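Local coordinates for putative pneumococcal surface protein (Streptococcus pneumoniae, PDB 4CNL) that binds choline through a chain of repeats, and so probably attaches to the choline-bearing teichoic acids of the pneumococcal cell wall, at residues Q67-L72 / Y101-W106; E82-S87 / Y93-D98. All coordinates share one frame; numbering follows the deposited sequence.

Contact 1. Residues Q67-L72 / Y101-W106. With CHT (choline ion), chain F; CHT (choline ion), chain G; CHT (choline ion), chain H.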
loop_
_atom_site.group_PDB
_atom_site.type_symbol
_atom_site.label_atom_id
_atom_site.label_comp_id
_atom_site.label_asym_id
_atom_site.label_seq_id
_atom_site.Cartn_x
_atom_site.Cartn_y
_atom_site.Cartn_z
ATOM N N GLN A 67 -6.809 4.711 6.657
ATOM C CA GLN A 67 -7.904 5.650 6.765
ATOM C C GLN A 67 -8.466 5.811 5.360
ATOM O O GLN A 67 -7.872 6.476 4.506
ATOM C CB GLN A 67 -7.453 6.992 7.355
ATOM C CG GLN A 67 -8.557 8.030 7.423
ATOM C CD GLN A 67 -9.691 7.619 8.346
ATOM O OE1 GLN A 67 -9.491 6.880 9.314
ATOM N NE2 GLN A 67 -10.888 8.095 8.047
ATOM N N GLY A 68 -9.609 5.181 5.119
ATOM C CA GLY A 68 -10.123 5.086 3.768
ATOM C C GLY A 68 -9.100 4.352 2.920
ATOM O O GLY A 68 -8.579 3.307 3.323
ATOM N N ALA A 69 -8.796 4.929 1.762
ATOM C CA ALA A 69 -7.868 4.348 0.800
ATOM C C ALA A 69 -6.414 4.681 1.116
ATOM O O ALA A 69 -5.509 4.355 0.343
ATOM C CB ALA A 69 -8.214 4.836 -0.592
ATOM N N TYR A 70 -6.195 5.337 2.252
ATOM C CA TYR A 70 -4.891 5.902 2.593
ATOM C C TYR A 70 -4.219 5.132 3.725
ATOM O O TYR A 70 -4.890 4.633 4.620
ATOM C CB TYR A 70 -5.061 7.379 2.973
ATOM C CG TYR A 70 -5.730 8.168 1.876
ATOM C CD1 TYR A 70 -5.028 8.528 0.735
ATOM C CD2 TYR A 70 -7.069 8.533 1.968
ATOM C CE1 TYR A 70 -5.629 9.231 -0.282
ATOM C CE2 TYR A 70 -7.683 9.247 0.945
ATOM C CZ TYR A 70 -6.951 9.589 -0.176
ATOM O OH TYR A 70 -7.532 10.295 -1.204
ATOM N N TYR A 71 -2.896 5.015 3.676
ATOM C CA TYR A 71 -2.186 4.281 4.709
ATOM C C TYR A 71 -1.254 5.184 5.512
ATOM O O TYR A 71 -0.419 5.888 4.950
ATOM C CB TYR A 71 -1.385 3.118 4.092
ATOM C CG TYR A 71 -0.785 2.194 5.135
ATOM C CD1 TYR A 71 -1.570 1.231 5.756
ATOM C CD2 TYR A 71 0.551 2.289 5.497
ATOM C CE1 TYR A 71 -1.049 0.391 6.714
ATOM C CE2 TYR A 71 1.092 1.451 6.462
ATOM C CZ TYR A 71 0.278 0.506 7.069
ATOM O OH TYR A 71 0.799 -0.335 8.029
ATOM N N LEU A 72 -1.417 5.171 6.830
ATOM C CA LEU A 72 -0.521 5.900 7.709
ATOM C C LEU A 72 0.592 4.969 8.185
ATOM O O LEU A 72 0.327 3.919 8.779
ATOM C CB LEU A 72 -1.289 6.484 8.904
ATOM C CG LEU A 72 -2.363 7.546 8.635
ATOM C CD1 LEU A 72 -1.850 8.630 7.679
ATOM C CD2 LEU A 72 -3.666 6.934 8.124
ATOM N N TYR A 101 -4.469 3.544 -2.420
ATOM C CA TYR A 101 -3.777 2.301 -2.754
ATOM C C TYR A 101 -4.121 1.837 -4.167
ATOM O O TYR A 101 -5.246 2.034 -4.642
ATOM C CB TYR A 101 -4.095 1.207 -1.729
ATOM C CG TYR A 101 -5.516 0.707 -1.712
ATOM C CD1 TYR A 101 -6.498 1.360 -0.972
ATOM C CD2 TYR A 101 -5.872 -0.456 -2.390
ATOM C CE1 TYR A 101 -7.799 0.894 -0.933
ATOM C CE2 TYR A 101 -7.167 -0.922 -2.349
ATOM C CZ TYR A 101 -8.128 -0.252 -1.625
ATOM O OH TYR A 101 -9.427 -0.732 -1.586
ATOM N N ALA A 102 -3.130 1.263 -4.850
ATOM C CA ALA A 102 -3.349 0.670 -6.162
ATOM C C ALA A 102 -4.100 -0.647 -5.992
ATOM O O ALA A 102 -3.865 -1.361 -5.026
ATOM C CB ALA A 102 -2.021 0.441 -6.878
ATOM N N ARG A 103 -4.986 -0.963 -6.912
ATOM C CA ARG A 103 -5.684 -2.228 -6.887
ATOM C C ARG A 103 -6.103 -2.687 -8.273
ATOM O O ARG A 103 -6.276 -1.903 -9.088
ATOM C CB ARG A 103 -6.870 -2.235 -5.953
ATOM C CG ARG A 103 -8.056 -1.443 -6.359
ATOM C CD ARG A 103 -7.743 -0.086 -6.875
ATOM N NE ARG A 103 -7.574 0.947 -5.858
ATOM C CZ ARG A 103 -8.461 1.330 -4.964
ATOM N NH1 ARG A 103 -9.609 0.752 -4.943
ATOM N NH2 ARG A 103 -8.191 2.313 -4.128
ATOM N N ASN A 104 -6.155 -3.996 -8.460
ATOM C CA ASN A 104 -6.399 -4.566 -9.784
ATOM C C ASN A 104 -5.503 -3.953 -10.851
ATOM O O ASN A 104 -5.974 -3.602 -11.926
ATOM C CB ASN A 104 -7.866 -4.374 -10.177
ATOM C CG ASN A 104 -8.815 -5.081 -9.236
ATOM O OD1 ASN A 104 -8.643 -6.262 -8.950
ATOM N ND2 ASN A 104 -9.803 -4.350 -8.728
ATOM N N ALA A 105 -4.216 -3.826 -10.560
ATOM C CA ALA A 105 -3.338 -3.070 -11.433
ATOM C C ALA A 105 -1.893 -3.468 -11.262
ATOM O O ALA A 105 -1.480 -3.909 -10.192
ATOM C CB ALA A 105 -3.505 -1.569 -11.158
ATOM N N TRP A 106 -1.123 -3.326 -12.334
ATOM C CA TRP A 106 0.308 -3.490 -12.251
ATOM C C TRP A 106 0.946 -2.215 -11.727
ATOM O O TRP A 106 0.450 -1.111 -11.960
ATOM C CB TRP A 106 0.887 -3.857 -13.618
ATOM C CG TRP A 106 0.462 -5.210 -14.055
ATOM C CD1 TRP A 106 -0.675 -5.532 -14.740
ATOM C CD2 TRP A 106 1.159 -6.436 -13.826
ATOM N NE1 TRP A 106 -0.726 -6.891 -14.955
ATOM C CE2 TRP A 106 0.391 -7.466 -14.400
ATOM C CE3 TRP A 106 2.360 -6.763 -13.187
ATOM C CZ2 TRP A 106 0.790 -8.810 -14.363
ATOM C CZ3 TRP A 106 2.753 -8.096 -13.144
ATOM C CH2 TRP A 106 1.974 -9.101 -13.730
HETATM C C4 CHT F . 5.326 -6.566 -18.666
HETATM C C5 CHT F . 3.816 -6.361 -18.670
HETATM C C6 CHT F . 3.947 -5.806 -16.364
HETATM C C7 CHT F . 1.876 -6.260 -17.368
HETATM C C8 CHT F . 3.422 -8.007 -17.012
HETATM O O6 CHT F . 5.776 -6.740 -20.002
HETATM N N1 CHT F . 3.270 -6.614 -17.353
HETATM C C4 CHT G . -9.138 -0.092 2.620
HETATM C C5 CHT G . -7.673 -0.517 2.561
HETATM C C6 CHT G . -6.254 -2.312 1.943
HETATM C C7 CHT G . -8.021 -2.651 3.456
HETATM C C8 CHT G . -8.469 -2.243 1.174
HETATM O O6 CHT G . -9.355 0.748 3.746
HETATM N N1 CHT G . -7.603 -1.934 2.281
HETATM C C4 CHT H . -7.843 13.502 0.895
HETATM C C5 CHT H . -6.377 13.385 0.469
HETATM C C6 CHT H . -4.148 13.400 1.248
HETATM C C7 CHT H . -5.827 14.516 2.456
HETATM C C8 CHT H . -5.777 12.163 2.405
HETATM O O6 CHT H . -8.695 13.327 -0.230
HETATM N N1 CHT H . -5.531 13.362 1.647
#

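Contact 2. Residues E82-S87 / Y93-D98. With CHT (choline ion), chain B; SO4 (sulfate ion), chain K.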
loop_
_atom_site.group_PDB
_atom_site.type_symbol
_atom_site.label_atom_id
_atom_site.label_comp_id
_atom_site.label_asym_id
_atom_site.label_seq_id
_atom_site.Cartn_x
_atom_site.Cartn_y
_atom_site.Cartn_z
ATOM N N GLU A 82 4.775 4.947 -2.925
ATOM C CA GLU A 82 5.728 4.068 -2.280
ATOM C C GLU A 82 5.084 2.761 -1.876
ATOM O O GLU A 82 3.859 2.663 -1.725
ATOM C CB GLU A 82 6.342 4.745 -1.050
ATOM C CG GLU A 82 5.355 4.978 0.083
ATOM C CD GLU A 82 5.932 5.846 1.204
ATOM O OE1 GLU A 82 6.862 5.387 1.905
ATOM O OE2 GLU A 82 5.450 6.982 1.376
ATOM N N TRP A 83 5.939 1.763 -1.709
ATOM C CA TRP A 83 5.547 0.467 -1.183
ATOM C C TRP A 83 5.601 0.457 0.329
ATOM O O TRP A 83 6.542 0.984 0.919
ATOM C CB TRP A 83 6.473 -0.615 -1.724
ATOM C CG TRP A 83 6.279 -0.875 -3.166
ATOM C CD1 TRP A 83 6.940 -0.289 -4.206
ATOM C CD2 TRP A 83 5.343 -1.793 -3.745
ATOM N NE1 TRP A 83 6.478 -0.799 -5.403
ATOM C CE2 TRP A 83 5.489 -1.714 -5.145
ATOM C CE3 TRP A 83 4.396 -2.677 -3.211
ATOM C CZ2 TRP A 83 4.721 -2.491 -6.027
ATOM C CZ3 TRP A 83 3.633 -3.445 -4.079
ATOM C CH2 TRP A 83 3.801 -3.345 -5.477
ATOM N N VAL A 84 4.597 -0.141 0.954
ATOM C CA VAL A 84 4.628 -0.367 2.388
ATOM C C VAL A 84 4.288 -1.818 2.696
ATOM O O VAL A 84 3.516 -2.460 1.979
ATOM C CB VAL A 84 3.638 0.539 3.143
ATOM C CG1 VAL A 84 3.921 2.011 2.851
ATOM C CG2 VAL A 84 2.195 0.166 2.787
ATOM N N TYR A 85 4.855 -2.331 3.781
ATOM C CA TYR A 85 4.488 -3.650 4.264
ATOM C C TYR A 85 3.663 -3.516 5.539
ATOM O O TYR A 85 4.113 -2.921 6.523
ATOM C CB TYR A 85 5.730 -4.496 4.526
ATOM C CG TYR A 85 5.413 -5.926 4.917
ATOM C CD1 TYR A 85 5.032 -6.853 3.952
ATOM C CD2 TYR A 85 5.489 -6.346 6.245
ATOM C CE1 TYR A 85 4.744 -8.163 4.290
ATOM C CE2 TYR A 85 5.206 -7.670 6.593
ATOM C CZ TYR A 85 4.832 -8.566 5.606
ATOM O OH TYR A 85 4.548 -9.880 5.921
ATOM N N ASP A 86 2.448 -4.046 5.507
ATOM C CA ASP A 86 1.584 -4.044 6.676
ATOM C C ASP A 86 1.792 -5.376 7.388
ATOM O O ASP A 86 1.343 -6.416 6.909
ATOM C CB ASP A 86 0.125 -3.830 6.259
ATOM C CG ASP A 86 -0.822 -3.702 7.444
ATOM O OD1 ASP A 86 -0.679 -4.456 8.427
ATOM O OD2 ASP A 86 -1.736 -2.859 7.377
ATOM N N SER A 87 2.481 -5.335 8.526
ATOM C CA SER A 87 2.847 -6.550 9.250
ATOM C C SER A 87 1.633 -7.250 9.846
ATOM O O SER A 87 1.655 -8.457 10.067
ATOM C CB SER A 87 3.855 -6.234 10.357
ATOM O OG SER A 87 5.073 -5.748 9.815
ATOM N N TYR A 93 1.597 -3.344 0.024
ATOM C CA TYR A 93 0.674 -2.482 -0.704
ATOM C C TYR A 93 1.466 -1.392 -1.402
ATOM O O TYR A 93 2.551 -1.027 -0.958
ATOM C CB TYR A 93 -0.355 -1.838 0.235
ATOM C CG TYR A 93 -1.210 -2.830 0.997
ATOM C CD1 TYR A 93 -0.789 -3.349 2.212
ATOM C CD2 TYR A 93 -2.439 -3.244 0.501
ATOM C CE1 TYR A 93 -1.570 -4.259 2.918
ATOM C CE2 TYR A 93 -3.232 -4.149 1.209
ATOM C CZ TYR A 93 -2.791 -4.647 2.414
ATOM O OH TYR A 93 -3.569 -5.542 3.125
ATOM N N TYR A 94 0.924 -0.887 -2.505
ATOM C CA TYR A 94 1.518 0.265 -3.171
ATOM C C TYR A 94 0.570 1.443 -3.073
ATOM O O TYR A 94 -0.567 1.384 -3.549
ATOM C CB TYR A 94 1.848 -0.026 -4.647
ATOM C CG TYR A 94 2.576 1.157 -5.242
ATOM C CD1 TYR A 94 3.908 1.381 -4.938
ATOM C CD2 TYR A 94 1.915 2.073 -6.053
ATOM C CE1 TYR A 94 4.583 2.495 -5.445
ATOM C CE2 TYR A 94 2.581 3.186 -6.565
ATOM C CZ TYR A 94 3.912 3.381 -6.254
ATOM O OH TYR A 94 4.592 4.469 -6.750
ATOM N N LEU A 95 1.039 2.515 -2.444
ATOM C CA LEU A 95 0.262 3.731 -2.368
ATOM C C LEU A 95 0.697 4.662 -3.485
ATOM O O LEU A 95 1.871 4.988 -3.603
ATOM C CB LEU A 95 0.432 4.406 -1.006
ATOM C CG LEU A 95 -0.144 3.676 0.216
ATOM C CD1 LEU A 95 -1.588 3.220 0.018
ATOM C CD2 LEU A 95 0.751 2.535 0.693
ATOM N N LYS A 96 -0.258 5.061 -4.312
ATOM C CA LYS A 96 0.011 5.938 -5.443
ATOM C C LYS A 96 0.423 7.327 -4.957
ATOM O O LYS A 96 0.295 7.630 -3.772
ATOM C CB LYS A 96 -1.222 6.011 -6.338
ATOM C CG LYS A 96 -1.617 4.655 -6.910
ATOM C CD LYS A 96 -2.820 4.791 -7.818
ATOM C CE LYS A 96 -4.106 4.833 -7.027
ATOM N NZ LYS A 96 -5.185 5.516 -7.795
ATOM N N SER A 97 0.935 8.160 -5.861
ATOM C CA SER A 97 1.388 9.495 -5.463
ATOM C C SER A 97 0.249 10.336 -4.899
ATOM O O SER A 97 0.485 11.254 -4.118
ATOM C CB SER A 97 2.057 10.220 -6.637
ATOM O OG SER A 97 1.402 9.943 -7.870
ATOM N N ASP A 98 -0.990 10.014 -5.263
ATOM C CA ASP A 98 -2.129 10.708 -4.673
ATOM C C ASP A 98 -2.514 10.133 -3.309
ATOM O O ASP A 98 -3.431 10.632 -2.659
ATOM C CB ASP A 98 -3.338 10.679 -5.620
ATOM C CG ASP A 98 -3.937 9.280 -5.793
ATOM O OD1 ASP A 98 -3.360 8.290 -5.298
ATOM O OD2 ASP A 98 -4.994 9.170 -6.454
HETATM C C4 CHT B . 8.673 -6.715 -2.018
HETATM C C5 CHT B . 7.781 -6.093 -3.081
HETATM C C6 CHT B . 9.633 -4.894 -3.948
HETATM C C7 CHT B . 7.434 -4.269 -4.500
HETATM C C8 CHT B . 8.264 -3.901 -2.323
HETATM O O6 CHT B . 9.506 -7.687 -2.631
HETATM N N1 CHT B . 8.282 -4.791 -3.462
HETATM S S SO4 K . 2.779 6.905 -8.725
HETATM O O1 SO4 K . 3.080 8.335 -8.744
HETATM O O2 SO4 K . 3.816 6.198 -7.976
HETATM O O3 SO4 K . 1.466 6.647 -8.162
HETATM O O4 SO4 K . 2.761 6.461 -10.117
#

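Contact 1. Residues Q67-L72 / Y101-W106
Tyr-101 meets Ala-69, the last turn residue before strand 70-72. Tyr-101 N gives a weak hydrogen bond to Ala-69 O (3.1 Å, 134° at the hydrogen). The Tyr-101 side chain has CG set between the backbone N and the carbonyl carbon (chi1 67°). From there the CD1 edge of the ring runs beside Ala-69, with CD1 3.9 Å from Ala-69 CB. The Trp-66 ring also meets that of Tyr-101, the planes at about 80°. Choline G lies over one face of the Tyr-101 ring, and its methyl C8 is 3.3 Å from Tyr-101 OH. The same choline sends its O6 to Gly-68 O in a 2.7 Å hydrogen bond. Gly-68 sits in the type II' turn from Gln-67 to Tyr-70. Arg-103 follows and folds back on Tyr-101. Its guanidinium covers the ring face opposite choline G, with NH2 3.4 Å above the plane. Arg-103 NE donates to Tyr-101 O at 2.8 Å, and Arg-103 NH2 adds a weak bond to that oxygen. The NH2 end also comes near Ala-69 CB. Further along, Asn-104 and Ala-105 form a G1 bulge opposite Leu-112. Trp-106 ends the segment and offers one face to choline F, whose C7 is 3.5 Å from its CE2. The chemistry is that of a choline-binding repeat: aromatic faces receive the trimethylammonium, consistent with cation-pi attraction, and for choline G, Gly-68 O takes the hydroxyl.

Contact 2. Residues E82-S87 / Y93-D98
Trp-83 and Tyr-94 cross at about a right angle on one face of a beta hairpin, strands 82-86 and 91-95, of a cell wall binding repeat of the choline-binding clan. They form the antiparallel non-hydrogen-bonded pair. Tyr-94 CB stands over the six-membered ring of Trp-83, 3.7 Å from its centroid, in a CH-pi contact. The Tyr-94 ring meets the five-membered ring edge-to-face, the planes at 57°. Tyr-94 is put there by CG lying anti to the backbone N (chi1 -175°). The indole is thus backed on one side, and its opposite face receives choline B. The hydrogen-bonded pairs flank this one. Glu-82 and Leu-95 exchange two backbone bonds, and Val-84 and Tyr-93 two more. On the other face of the hairpin the packing is tight. Val-84 CG2 presses on Leu-95 CD2 at 3.5 Å, closer than usual for carbons, and Tyr-71 covers both. Asp-86 CB lies at the edge of the Tyr-93 ring, 3.8 Å from CE1, while its OD1 bonds Tyr-89 N. The loose side is the turn after Leu-95, where Ser-97 and Asp-98 are exposed. Lys-96 NZ reaches Asp-98 OD2 only in a long salt bridge. A sulfate, probably from the crystallisation liquor, sits here. Ser-97 N donates to sulfate O3 at 2.8 Å, with an angle of 153° at the hydrogen.

Overall arrangement
The two contacts lie in neighbouring parts of the repeat array, their centres about 7 Å apart. Contact 2 is nested in the loop closed by contact 1. The chain leaves strand 70-72, forms the hairpin of contact 2, and returns to 101-106. A probable hydrogen bond joins them, from Ala-102 N to Tyr-94 O at 2.9 Å. Packing adds to it: Tyr-101 CA is 3.6 Å from Leu-95 CD1, and Tyr-71 CE1 is 3.4 Å from Asp-86 OD2. They also share a ligand pocket. Tyr-93 of contact 2 joins Gly-68 and Tyr-101 of contact 1 around choline G, with Trp-66 and Asp-115. Trp-83 serves a different choline.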